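PDB 3T0P: DNA polymerase III, beta subunit from Eubacterium rectale, which probably confers DNA tethering and processivity on DNA polymerases and other proteins as a ring-shaped head-to-tail homodimer around DNA. Local coordinates for residues Asp49-Ile54 with Val194-Thr199; Thr134-Ile139 with Lys205-Ser210; Val170-His175 with Gly240-Ile245; Ala211-Val216 with Glu227-Thr232. All coordinates share one frame; numbering follows the deposited sequence.

Interaction 1. Residues Asp49-Ile54 with Val194-Thr199; sequences DMELGI and VVPGKT. With ACT (acetate ion), chain T.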
loop_
_atom_site.group_PDB
_atom_site.type_symbol
_atom_site.label_atom_id
_atom_site.label_comp_id
_atom_site.label_asym_id
_atom_site.label_seq_id
_atom_site.Cartn_x
_atom_site.Cartn_y
_atom_site.Cartn_z
ATOM N N ASP B 49 -3.869 21.608 15.579
ATOM C CA ASP B 49 -2.525 21.287 16.061
ATOM C C ASP B 49 -1.741 22.566 16.418
ATOM O O ASP B 49 -0.541 22.488 16.683
ATOM C CB ASP B 49 -1.758 20.437 15.041
ATOM C CG ASP B 49 -1.412 21.127 13.736
ATOM O OD1 ASP B 49 -0.866 22.236 13.781
ATOM O OD2 ASP B 49 -1.650 20.531 12.668
HETATM N N MSE B 50 -2.431 23.738 16.433
HETATM C CA MSE B 50 -1.935 25.097 16.745
HETATM C C MSE B 50 -1.329 25.790 15.520
HETATM O O MSE B 50 -1.234 27.018 15.508
HETATM C CB MSE B 50 -0.955 25.143 17.929
HETATM C CG MSE B 50 -1.530 24.553 19.212
HETATM SE SE MSE B 50 -3.277 25.272 19.751
HETATM C CE MSE B 50 -2.641 27.043 20.434
ATOM N N GLU B 51 -0.922 25.026 14.504
ATOM C CA GLU B 51 -0.433 25.556 13.240
ATOM C C GLU B 51 -1.568 25.439 12.202
ATOM O O GLU B 51 -1.879 26.396 11.501
ATOM C CB GLU B 51 0.830 24.813 12.770
ATOM C CG GLU B 51 1.323 25.260 11.405
ATOM C CD GLU B 51 2.700 24.768 11.019
ATOM O OE1 GLU B 51 3.691 25.403 11.447
ATOM O OE2 GLU B 51 2.787 23.766 10.270
ATOM N N LEU B 52 -2.164 24.252 12.115
ATOM C CA LEU B 52 -3.230 23.936 11.175
ATOM C C LEU B 52 -4.495 23.537 11.916
ATOM O O LEU B 52 -4.464 22.652 12.763
ATOM C CB LEU B 52 -2.754 22.805 10.261
ATOM C CG LEU B 52 -3.694 22.303 9.197
ATOM C CD1 LEU B 52 -3.764 23.283 8.047
ATOM C CD2 LEU B 52 -3.218 20.941 8.671
ATOM N N GLY B 53 -5.587 24.208 11.573
ATOM C CA GLY B 53 -6.926 23.969 12.086
ATOM C C GLY B 53 -7.863 23.548 10.971
ATOM O O GLY B 53 -7.828 24.113 9.877
ATOM N N ILE B 54 -8.662 22.506 11.208
ATOM C CA ILE B 54 -9.654 22.056 10.240
ATOM C C ILE B 54 -10.973 21.961 10.993
ATOM O O ILE B 54 -11.055 21.390 12.083
ATOM C CB ILE B 54 -9.320 20.769 9.424
ATOM C CG1 ILE B 54 -7.932 20.848 8.763
ATOM C CG2 ILE B 54 -10.398 20.520 8.347
ATOM C CD1 ILE B 54 -7.459 19.553 8.131
ATOM N N VAL B 194 4.087 32.955 2.866
ATOM C CA VAL B 194 4.725 31.649 2.875
ATOM C C VAL B 194 3.839 30.716 3.722
ATOM O O VAL B 194 3.673 30.914 4.935
ATOM C CB VAL B 194 6.202 31.688 3.348
ATOM C CG1 VAL B 194 6.859 30.312 3.219
ATOM C CG2 VAL B 194 7.003 32.728 2.571
ATOM N N VAL B 195 3.242 29.735 3.042
ATOM C CA VAL B 195 2.336 28.749 3.605
ATOM C C VAL B 195 3.151 27.520 4.047
ATOM O O VAL B 195 3.888 26.985 3.220
ATOM C CB VAL B 195 1.205 28.341 2.600
ATOM C CG1 VAL B 195 0.178 27.429 3.271
ATOM C CG2 VAL B 195 0.526 29.580 1.988
ATOM N N PRO B 196 2.983 27.026 5.303
ATOM C CA PRO B 196 3.713 25.818 5.727
ATOM C C PRO B 196 3.473 24.629 4.791
ATOM O O PRO B 196 2.374 24.489 4.253
ATOM C CB PRO B 196 3.134 25.528 7.121
ATOM C CG PRO B 196 2.650 26.857 7.604
ATOM C CD PRO B 196 2.130 27.548 6.394
ATOM N N GLY B 197 4.512 23.817 4.582
ATOM C CA GLY B 197 4.463 22.643 3.721
ATOM C C GLY B 197 3.430 21.643 4.177
ATOM O O GLY B 197 2.647 21.149 3.359
ATOM N N LYS B 198 3.383 21.388 5.503
ATOM C CA LYS B 198 2.410 20.466 6.095
ATOM C C LYS B 198 0.952 20.884 5.770
ATOM O O LYS B 198 0.131 20.022 5.529
ATOM C CB LYS B 198 2.611 20.369 7.607
ATOM C CG LYS B 198 1.818 19.224 8.261
ATOM C CD LYS B 198 2.118 19.086 9.777
ATOM C CE LYS B 198 1.693 20.271 10.648
ATOM N NZ LYS B 198 0.222 20.523 10.621
ATOM N N THR B 199 0.642 22.193 5.750
ATOM C CA THR B 199 -0.708 22.685 5.438
ATOM C C THR B 199 -1.136 22.263 4.043
ATOM O O THR B 199 -2.238 21.771 3.865
ATOM C CB THR B 199 -0.750 24.197 5.573
ATOM O OG1 THR B 199 -0.603 24.499 6.957
ATOM C CG2 THR B 199 -2.038 24.803 4.998
HETATM C C ACT T . -0.858 17.329 11.103
HETATM O O ACT T . -1.139 16.175 10.821
HETATM O OXT ACT T . -1.128 18.219 10.303
HETATM C CH3 ACT T . -0.140 17.597 12.408
#
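Glu-51 lays its carboxylate against the ring of Pro-196, OE2 of Glu-51 lying 3.6 Å from CB of the proline as the two side chains run antiparallel alongside one another. The contact joins two domains of the DNA polymerase III beta subunit fold: residues 49-54 turn into strand 52-58 of the N-terminal domain, whereas 194-199 pass from strand 187-196 of the central domain into helix 197-206, with Pro-196 as N-cap residue. Asp-49 and Lys-198 meet tip to tip in a salt bridge of 2.8 Å between OD2 and NZ, the ammonium on the syn side of the carboxylate but 35° out of its plane. The lysine chain bends twice, at chi3 (65°) and chi4 (62°), and NZ also donates to OXT of an acetate, probably from the crystallisation liquor, at 2.7 Å. The other carboxylate oxygen, OD1 of Asp-49, accepts from the backbone N of Glu-51 and Leu-52 on the same face, an Asx turn and an Asx motif, so two bonds hold it. Deeper in, OG1 of Thr-199 is hydrogen-bonded to OG of Ser-235, and CD1 of Leu-52 rests 3.6 Å from OG1 and 3.8 Å from CG2 of Thr-199.

Interaction 2. Residues Thr134-Ile139 with Lys205-Ser210; sequences TLKEVI and KIIPGS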
loop_
_atom_site.group_PDB
_atom_site.type_symbol
_atom_site.label_atom_id
_atom_site.label_comp_id
_atom_site.label_asym_id
_atom_site.label_seq_id
_atom_site.Cartn_x
_atom_site.Cartn_y
_atom_site.Cartn_z
ATOM N N THR B 134 -7.068 23.159 -9.810
ATOM C CA THR B 134 -5.935 24.074 -9.931
ATOM C C THR B 134 -5.113 24.079 -8.634
ATOM O O THR B 134 -3.890 23.992 -8.703
ATOM C CB THR B 134 -6.439 25.451 -10.307
ATOM O OG1 THR B 134 -7.083 25.362 -11.576
ATOM C CG2 THR B 134 -5.344 26.489 -10.356
ATOM N N LEU B 135 -5.781 24.134 -7.465
ATOM C CA LEU B 135 -5.066 24.191 -6.200
ATOM C C LEU B 135 -4.358 22.877 -5.923
ATOM O O LEU B 135 -3.210 22.881 -5.484
ATOM C CB LEU B 135 -6.017 24.563 -5.032
ATOM C CG LEU B 135 -5.382 24.591 -3.627
ATOM C CD1 LEU B 135 -4.189 25.604 -3.549
ATOM C CD2 LEU B 135 -6.430 24.873 -2.562
ATOM N N LYS B 136 -5.034 21.763 -6.150
ATOM C CA LYS B 136 -4.451 20.450 -5.909
ATOM C C LYS B 136 -3.284 20.232 -6.858
ATOM O O LYS B 136 -2.223 19.791 -6.416
ATOM C CB LYS B 136 -5.501 19.341 -6.047
ATOM C CG LYS B 136 -5.039 17.989 -5.519
ATOM C CD LYS B 136 -6.201 16.981 -5.440
ATOM C CE LYS B 136 -5.766 15.655 -4.854
ATOM N NZ LYS B 136 -6.933 14.849 -4.392
ATOM N N GLU B 137 -3.444 20.618 -8.117
ATOM C CA GLU B 137 -2.395 20.451 -9.125
ATOM C C GLU B 137 -1.192 21.332 -8.871
ATOM O O GLU B 137 -0.079 20.857 -9.048
ATOM C CB GLU B 137 -2.924 20.716 -10.538
ATOM C CG GLU B 137 -3.623 19.514 -11.156
ATOM C CD GLU B 137 -2.716 18.384 -11.620
ATOM O OE1 GLU B 137 -2.101 18.517 -12.706
ATOM O OE2 GLU B 137 -2.637 17.356 -10.906
ATOM N N VAL B 138 -1.383 22.598 -8.477
ATOM C CA VAL B 138 -0.243 23.473 -8.244
ATOM C C VAL B 138 0.568 22.984 -7.020
ATOM O O VAL B 138 1.787 23.127 -7.032
ATOM C CB VAL B 138 -0.598 24.986 -8.184
ATOM C CG1 VAL B 138 -1.196 25.415 -6.841
ATOM C CG2 VAL B 138 0.613 25.822 -8.514
ATOM N N ILE B 139 -0.077 22.362 -6.014
ATOM C CA ILE B 139 0.642 21.827 -4.855
ATOM C C ILE B 139 1.439 20.591 -5.336
ATOM O O ILE B 139 2.615 20.445 -5.003
ATOM C CB ILE B 139 -0.327 21.471 -3.680
ATOM C CG1 ILE B 139 -1.001 22.727 -3.074
ATOM C CG2 ILE B 139 0.375 20.636 -2.596
ATOM C CD1 ILE B 139 -2.308 22.376 -2.153
ATOM N N LYS B 205 -4.768 15.988 0.642
ATOM C CA LYS B 205 -5.464 14.758 1.046
ATOM C C LYS B 205 -6.987 14.948 1.229
ATOM O O LYS B 205 -7.697 13.956 1.252
ATOM C CB LYS B 205 -4.874 14.245 2.371
ATOM C CG LYS B 205 -3.422 13.791 2.295
ATOM C CD LYS B 205 -2.967 13.384 3.682
ATOM C CE LYS B 205 -1.503 13.094 3.767
ATOM N NZ LYS B 205 -1.092 12.882 5.182
ATOM N N ILE B 206 -7.498 16.188 1.420
ATOM C CA ILE B 206 -8.937 16.337 1.660
ATOM C C ILE B 206 -9.674 17.047 0.523
ATOM O O ILE B 206 -10.908 17.084 0.539
ATOM C CB ILE B 206 -9.241 17.007 3.010
ATOM C CG1 ILE B 206 -8.592 18.411 3.171
ATOM C CG2 ILE B 206 -8.878 16.063 4.146
ATOM C CD1 ILE B 206 -9.104 19.198 4.393
ATOM N N ILE B 207 -8.938 17.597 -0.455
ATOM C CA ILE B 207 -9.509 18.309 -1.592
ATOM C C ILE B 207 -9.725 17.285 -2.711
ATOM O O ILE B 207 -8.768 16.652 -3.179
ATOM C CB ILE B 207 -8.636 19.551 -1.990
ATOM C CG1 ILE B 207 -9.282 20.832 -1.495
ATOM C CG2 ILE B 207 -8.348 19.668 -3.472
ATOM C CD1 ILE B 207 -8.316 21.997 -1.388
ATOM N N PRO B 208 -11.000 17.079 -3.116
ATOM C CA PRO B 208 -11.287 16.075 -4.163
ATOM C C PRO B 208 -10.564 16.368 -5.475
ATOM O O PRO B 208 -10.023 15.439 -6.088
ATOM C CB PRO B 208 -12.807 16.148 -4.322
ATOM C CG PRO B 208 -13.296 16.678 -3.009
ATOM C CD PRO B 208 -12.242 17.689 -2.606
ATOM N N GLY B 209 -10.485 17.653 -5.846
ATOM C CA GLY B 209 -9.775 18.083 -7.045
ATOM C C GLY B 209 -10.618 18.252 -8.295
ATOM O O GLY B 209 -10.083 18.181 -9.408
ATOM N N SER B 210 -11.926 18.502 -8.148
ATOM C CA SER B 210 -12.762 18.742 -9.320
ATOM C C SER B 210 -12.432 20.102 -9.959
ATOM O O SER B 210 -12.175 21.093 -9.263
ATOM C CB SER B 210 -14.242 18.695 -8.959
ATOM O OG SER B 210 -15.023 19.271 -10.002
#
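Lys-136, on helix 132-140, and Gly-209, in the loop that follows helix 197-206, bring their CA atoms within 5.9 Å, the nearest backbone approach of the two segments. Gly-209 has a positive phi (95°), and CD of Lys-136 passes so near it that a CB there would come within 3.1 Å. The lysine chain is extended beyond CG and runs antiparallel to the side chain of Ile-207, CB of Lys-136 lying 3.9 Å from CG2 of Ile-207. At its end NZ of Lys-136 donates to the backbone O of Ile-207 at 2.8 Å, nearly in line with the carbonyl (169°). An alanine here would keep the CB contact but would probably leave the Ile-207 carbonyl without this donor and open a gap beside Gly-209. On the buried side Leu-135 and Ile-207 cross at about a right angle, CD2 of Leu-135 touching CD1 of Ile-207 at 3.6 Å. Gln-132 accepts through OE1 from the backbone N of Gly-209, a second tie between helix and loop. The arrangement ties helix 132-140 to the loop that leaves helix 197-206, and in this family such a helix pair lies on the inner, DNA-facing side of each domain of the ring.

Interaction 3. Residues Val170-His175 with Gly240-Ile245; sequences VSLDGH and GEYFKI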
loop_
_atom_site.group_PDB
_atom_site.type_symbol
_atom_site.label_atom_id
_atom_site.label_comp_id
_atom_site.label_asym_id
_atom_site.label_seq_id
_atom_site.Cartn_x
_atom_site.Cartn_y
_atom_site.Cartn_z
ATOM N N VAL B 170 5.976 29.028 -5.319
ATOM C CA VAL B 170 7.421 28.751 -5.288
ATOM C C VAL B 170 7.783 27.869 -4.100
ATOM O O VAL B 170 7.331 28.123 -2.986
ATOM C CB VAL B 170 8.260 30.074 -5.244
ATOM C CG1 VAL B 170 9.763 29.814 -5.297
ATOM C CG2 VAL B 170 7.863 31.042 -6.344
ATOM N N SER B 171 8.640 26.863 -4.339
ATOM C CA SER B 171 9.285 26.050 -3.317
ATOM C C SER B 171 10.767 25.906 -3.671
ATOM O O SER B 171 11.134 25.967 -4.850
ATOM C CB SER B 171 8.627 24.697 -3.159
ATOM O OG SER B 171 8.734 23.952 -4.355
ATOM N N LEU B 172 11.622 25.781 -2.654
ATOM C CA LEU B 172 13.053 25.613 -2.824
ATOM C C LEU B 172 13.643 24.947 -1.585
ATOM O O LEU B 172 13.105 25.075 -0.494
ATOM C CB LEU B 172 13.776 26.941 -3.174
ATOM C CG LEU B 172 13.823 28.077 -2.149
ATOM C CD1 LEU B 172 15.091 28.011 -1.295
ATOM C CD2 LEU B 172 13.837 29.413 -2.853
ATOM N N ASP B 173 14.734 24.215 -1.759
ATOM C CA ASP B 173 15.365 23.512 -0.645
ATOM C C ASP B 173 16.881 23.786 -0.580
ATOM O O ASP B 173 17.569 23.196 0.247
ATOM C CB ASP B 173 15.073 22.009 -0.756
ATOM C CG ASP B 173 15.581 21.346 -2.031
ATOM O OD1 ASP B 173 16.218 22.047 -2.861
ATOM O OD2 ASP B 173 15.369 20.119 -2.189
ATOM N N GLY B 174 17.369 24.672 -1.442
ATOM C CA GLY B 174 18.788 25.018 -1.531
ATOM C C GLY B 174 19.525 24.350 -2.675
ATOM O O GLY B 174 20.635 24.768 -3.017
ATOM N N HIS B 175 18.910 23.316 -3.286
ATOM C CA HIS B 175 19.445 22.540 -4.408
ATOM C C HIS B 175 18.631 22.711 -5.681
ATOM O O HIS B 175 19.104 22.352 -6.757
ATOM C CB HIS B 175 19.468 21.058 -4.042
ATOM C CG HIS B 175 20.339 20.774 -2.870
ATOM N ND1 HIS B 175 19.800 20.492 -1.629
ATOM C CD2 HIS B 175 21.686 20.796 -2.773
ATOM C CE1 HIS B 175 20.835 20.317 -0.826
ATOM N NE2 HIS B 175 21.990 20.499 -1.469
ATOM N N GLY B 240 8.837 36.254 7.938
ATOM C CA GLY B 240 10.137 36.575 7.346
ATOM C C GLY B 240 10.147 36.886 5.861
ATOM O O GLY B 240 9.203 36.567 5.124
ATOM N N GLU B 241 11.239 37.503 5.403
ATOM C CA GLU B 241 11.394 37.856 3.996
ATOM C C GLU B 241 11.828 36.616 3.221
ATOM O O GLU B 241 12.845 36.016 3.562
ATOM C CB GLU B 241 12.393 39.014 3.826
ATOM N N TYR B 242 11.022 36.191 2.226
ATOM C CA TYR B 242 11.355 35.021 1.410
ATOM C C TYR B 242 12.557 35.362 0.524
ATOM O O TYR B 242 12.823 36.541 0.257
ATOM C CB TYR B 242 10.158 34.537 0.560
ATOM C CG TYR B 242 10.287 33.112 0.051
ATOM C CD1 TYR B 242 10.097 32.027 0.900
ATOM C CD2 TYR B 242 10.585 32.848 -1.285
ATOM C CE1 TYR B 242 10.191 30.717 0.436
ATOM C CE2 TYR B 242 10.687 31.539 -1.762
ATOM C CZ TYR B 242 10.493 30.478 -0.895
ATOM O OH TYR B 242 10.595 29.185 -1.338
ATOM N N PHE B 243 13.283 34.330 0.096
ATOM C CA PHE B 243 14.475 34.413 -0.746
ATOM C C PHE B 243 14.224 35.239 -2.016
ATOM O O PHE B 243 13.155 35.131 -2.627
ATOM C CB PHE B 243 14.942 32.988 -1.112
ATOM C CG PHE B 243 14.990 32.067 0.089
ATOM C CD1 PHE B 243 16.116 32.019 0.903
ATOM C CD2 PHE B 243 13.884 31.292 0.440
ATOM C CE1 PHE B 243 16.140 31.218 2.043
ATOM C CE2 PHE B 243 13.911 30.485 1.579
ATOM C CZ PHE B 243 15.038 30.454 2.371
ATOM N N LYS B 244 15.192 36.079 -2.394
ATOM C CA LYS B 244 15.098 36.867 -3.625
ATOM C C LYS B 244 15.509 35.925 -4.749
ATOM O O LYS B 244 16.685 35.586 -4.860
ATOM C CB LYS B 244 15.927 38.181 -3.577
ATOM C CG LYS B 244 17.184 38.184 -2.700
ATOM N N ILE B 245 14.520 35.392 -5.486
ATOM C CA ILE B 245 14.775 34.386 -6.512
ATOM C C ILE B 245 14.743 34.954 -7.936
ATOM O O ILE B 245 15.321 34.332 -8.830
ATOM C CB ILE B 245 13.819 33.161 -6.374
ATOM C CG1 ILE B 245 12.323 33.546 -6.382
ATOM C CG2 ILE B 245 14.166 32.348 -5.142
ATOM C CD1 ILE B 245 11.622 33.363 -7.724
HETATM O O HOH W 1 10.378 26.170 -0.148
#
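A buried apolar pocket forms where the end of strand 166-172 meets the loop between strands 231-236 and 255-260: Leu-172 inserts its side chain among Tyr-242, Phe-243 and Ile-245. Its CG stands between the backbone N and the carbonyl carbon (chi1 66°). CD1 of Leu-172 lies over one face of the Phe-243 ring in a CH-pi contact, 4.1 Å from the centroid and 20° off the normal, while CD2 packs 3.7 Å from CG2 of Ile-245. Leu-172 and Tyr-242 meet tip to tip, CG of the leucine 3.5 Å from the phenol OH. CD2 of Phe-243 sits 3.6 Å above the centre of the Tyr-242 ring, and CE2 of Tyr-242 lies at the edge of the Phe-243 ring, in its plane. CG1 of Val-170 also touches CE2 of Tyr-242 at 4.0 Å. A water bridges the two segments, accepting from the backbone N of Leu-172 at 2.8 Å and bonded to OH of Tyr-242 at 3.2 Å. An Asx turn follows, OD1 of Asp-173 accepting from the backbone N of His-175. This Asp-Gly-His turn beside apolar side chains is consistent with the peptide-binding cleft that relatives carry between the central and C-terminal domains.

Interaction 4. Residues Ala211-Val216 with Glu227-Thr232; sequences ADEDVV and EFENTT. With EDO (1,2-ethanediol), chain X.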
loop_
_atom_site.group_PDB
_atom_site.type_symbol
_atom_site.label_atom_id
_atom_site.label_comp_id
_atom_site.label_asym_id
_atom_site.label_seq_id
_atom_site.Cartn_x
_atom_site.Cartn_y
_atom_site.Cartn_z
ATOM N N ALA B 211 -12.482 20.139 -11.298
ATOM C CA ALA B 211 -12.269 21.338 -12.099
ATOM C C ALA B 211 -13.546 22.195 -12.105
ATOM O O ALA B 211 -13.507 23.375 -12.430
ATOM C CB ALA B 211 -11.882 20.936 -13.515
ATOM N N ASP B 212 -14.672 21.595 -11.712
ATOM C CA ASP B 212 -15.995 22.213 -11.668
ATOM C C ASP B 212 -16.345 22.805 -10.274
ATOM O O ASP B 212 -17.361 23.490 -10.150
ATOM C CB ASP B 212 -17.041 21.149 -12.056
ATOM N N GLU B 213 -15.559 22.484 -9.231
ATOM C CA GLU B 213 -15.776 22.944 -7.863
ATOM C C GLU B 213 -14.694 23.943 -7.505
ATOM O O GLU B 213 -13.578 23.809 -7.979
ATOM C CB GLU B 213 -15.767 21.761 -6.880
ATOM C CG GLU B 213 -17.041 20.935 -6.861
ATOM C CD GLU B 213 -17.064 19.866 -5.782
ATOM O OE1 GLU B 213 -16.424 18.806 -5.982
ATOM O OE2 GLU B 213 -17.708 20.092 -4.730
ATOM N N ASP B 214 -15.003 24.922 -6.660
ATOM C CA ASP B 214 -14.049 25.971 -6.295
ATOM C C ASP B 214 -13.635 25.978 -4.819
ATOM O O ASP B 214 -14.361 25.503 -3.945
ATOM C CB ASP B 214 -14.638 27.339 -6.657
ATOM C CG ASP B 214 -14.666 27.587 -8.150
ATOM O OD1 ASP B 214 -13.654 27.286 -8.825
ATOM O OD2 ASP B 214 -15.685 28.112 -8.644
ATOM N N VAL B 215 -12.495 26.598 -4.569
ATOM C CA VAL B 215 -11.906 26.848 -3.256
ATOM C C VAL B 215 -11.846 28.365 -3.059
ATOM O O VAL B 215 -11.326 29.081 -3.927
ATOM C CB VAL B 215 -10.493 26.188 -3.081
ATOM C CG1 VAL B 215 -9.992 26.340 -1.636
ATOM C CG2 VAL B 215 -10.557 24.697 -3.439
ATOM N N VAL B 216 -12.358 28.862 -1.927
ATOM C CA VAL B 216 -12.261 30.303 -1.638
ATOM C C VAL B 216 -11.107 30.466 -0.638
ATOM O O VAL B 216 -11.036 29.756 0.367
ATOM C CB VAL B 216 -13.598 30.925 -1.159
ATOM C CG1 VAL B 216 -13.449 32.434 -0.924
ATOM C CG2 VAL B 216 -14.714 30.656 -2.167
ATOM N N GLU B 227 -11.650 27.639 2.031
ATOM C CA GLU B 227 -13.023 27.147 2.188
ATOM C C GLU B 227 -13.425 26.365 0.963
ATOM O O GLU B 227 -13.207 26.818 -0.147
ATOM C CB GLU B 227 -14.050 28.255 2.411
ATOM C CG GLU B 227 -13.662 29.359 3.360
ATOM C CD GLU B 227 -14.874 30.231 3.603
ATOM O OE1 GLU B 227 -15.472 30.700 2.608
ATOM O OE2 GLU B 227 -15.312 30.314 4.770
ATOM N N PHE B 228 -14.010 25.211 1.165
ATOM C CA PHE B 228 -14.483 24.333 0.111
ATOM C C PHE B 228 -15.503 23.401 0.721
ATOM O O PHE B 228 -15.287 22.907 1.828
ATOM C CB PHE B 228 -13.317 23.567 -0.572
ATOM C CG PHE B 228 -12.518 22.675 0.340
ATOM C CD1 PHE B 228 -11.568 23.209 1.210
ATOM C CD2 PHE B 228 -12.737 21.297 0.361
ATOM C CE1 PHE B 228 -10.846 22.381 2.079
ATOM C CE2 PHE B 228 -12.000 20.466 1.221
ATOM C CZ PHE B 228 -11.050 21.012 2.066
ATOM N N GLU B 229 -16.634 23.207 0.014
ATOM C CA GLU B 229 -17.772 22.360 0.398
ATOM C C GLU B 229 -18.233 22.777 1.806
ATOM O O GLU B 229 -18.604 23.935 1.956
ATOM C CB GLU B 229 -17.425 20.860 0.265
ATOM C CG GLU B 229 -16.837 20.520 -1.096
ATOM C CD GLU B 229 -16.279 19.120 -1.302
ATOM O OE1 GLU B 229 -15.904 18.447 -0.309
ATOM O OE2 GLU B 229 -16.161 18.720 -2.485
ATOM N N ASN B 230 -18.125 21.922 2.833
ATOM C CA ASN B 230 -18.560 22.307 4.185
ATOM C C ASN B 230 -17.388 22.370 5.160
ATOM O O ASN B 230 -17.584 22.248 6.377
ATOM C CB ASN B 230 -19.632 21.328 4.691
ATOM C CG ASN B 230 -20.985 21.622 4.105
ATOM O OD1 ASN B 230 -21.659 22.598 4.483
ATOM N ND2 ASN B 230 -21.366 20.823 3.112
ATOM N N THR B 231 -16.178 22.600 4.614
ATOM C CA THR B 231 -14.913 22.597 5.334
ATOM C C THR B 231 -14.199 23.933 5.274
ATOM O O THR B 231 -14.245 24.636 4.272
ATOM C CB THR B 231 -14.035 21.482 4.730
ATOM O OG1 THR B 231 -14.746 20.259 4.889
ATOM C CG2 THR B 231 -12.678 21.339 5.404
ATOM N N THR B 232 -13.535 24.265 6.381
ATOM C CA THR B 232 -12.691 25.441 6.560
ATOM C C THR B 232 -11.354 24.952 7.080
ATOM O O THR B 232 -11.285 24.222 8.067
ATOM C CB THR B 232 -13.346 26.474 7.486
ATOM O OG1 THR B 232 -14.628 26.797 6.963
ATOM C CG2 THR B 232 -12.545 27.757 7.582
HETATM C C1 EDO X . -18.296 26.200 7.471
HETATM O O1 EDO X . -17.487 25.547 6.476
HETATM C C2 EDO X . -17.561 26.279 8.808
HETATM O O2 EDO X . -16.860 25.054 9.060
#
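Val-215 starts its contact at CB, near the backbone O of Glu-227. From there CG1, anti to the backbone N, comes to 3.6 Å from that oxygen. CG2 reaches CB of Phe-228 at 4.1 Å, the two side chains lying abreast. The CA of Val-215 also makes a C-H...O contact with O of Glu-227. Next to it Val-216 and Glu-227 form an antiparallel hydrogen-bonded pair, N to O at 2.8 Å in each direction. This is the base of the hairpin of strands 214-220 and 223-228 in the antiparallel sheet shared by the N-terminal and central domains, and a type II' turn from Phe-228 to Thr-231 sends the chain on into strand 231-236. From that turn Glu-229 crosses Glu-213 at about a right angle, their OE2 atoms 3.1 Å apart and their carboxylate planes 28° from each other; so close a pair of acceptors would probably raise the proton affinity of one. An alanine in place of Glu-213 would probably open a gap beside CG and OE2 of Glu-229 and leave that carboxylate without the neighbour that crowds it, freer to turn. OE2 of Glu-229 has a weak bond from NE2 of Gln-132.

Interaction 3 is the most buried of the four and is carried by methyls and aromatic rings, whereas interactions 1, 2 and 4 are partly buried and pair apolar contacts with charged or polar groups. Interactions 1 and 2 share helix 197-206 and touch through Ile-54 and Ile-206. Interaction 4 meets interaction 2 where Phe-228 packs on Ile-206 and Ile-207, and meets interaction 1 where Ile-54 packs on Thr-231. Only interaction 1 crosses between family domains, and it has the one salt bridge across segments; interaction 4 instead relies on sheet hydrogen bonds. Val-194 against Tyr-242 connects interactions 1 and 3, while 3 and 4 stay about 17 Å apart at their nearest atoms.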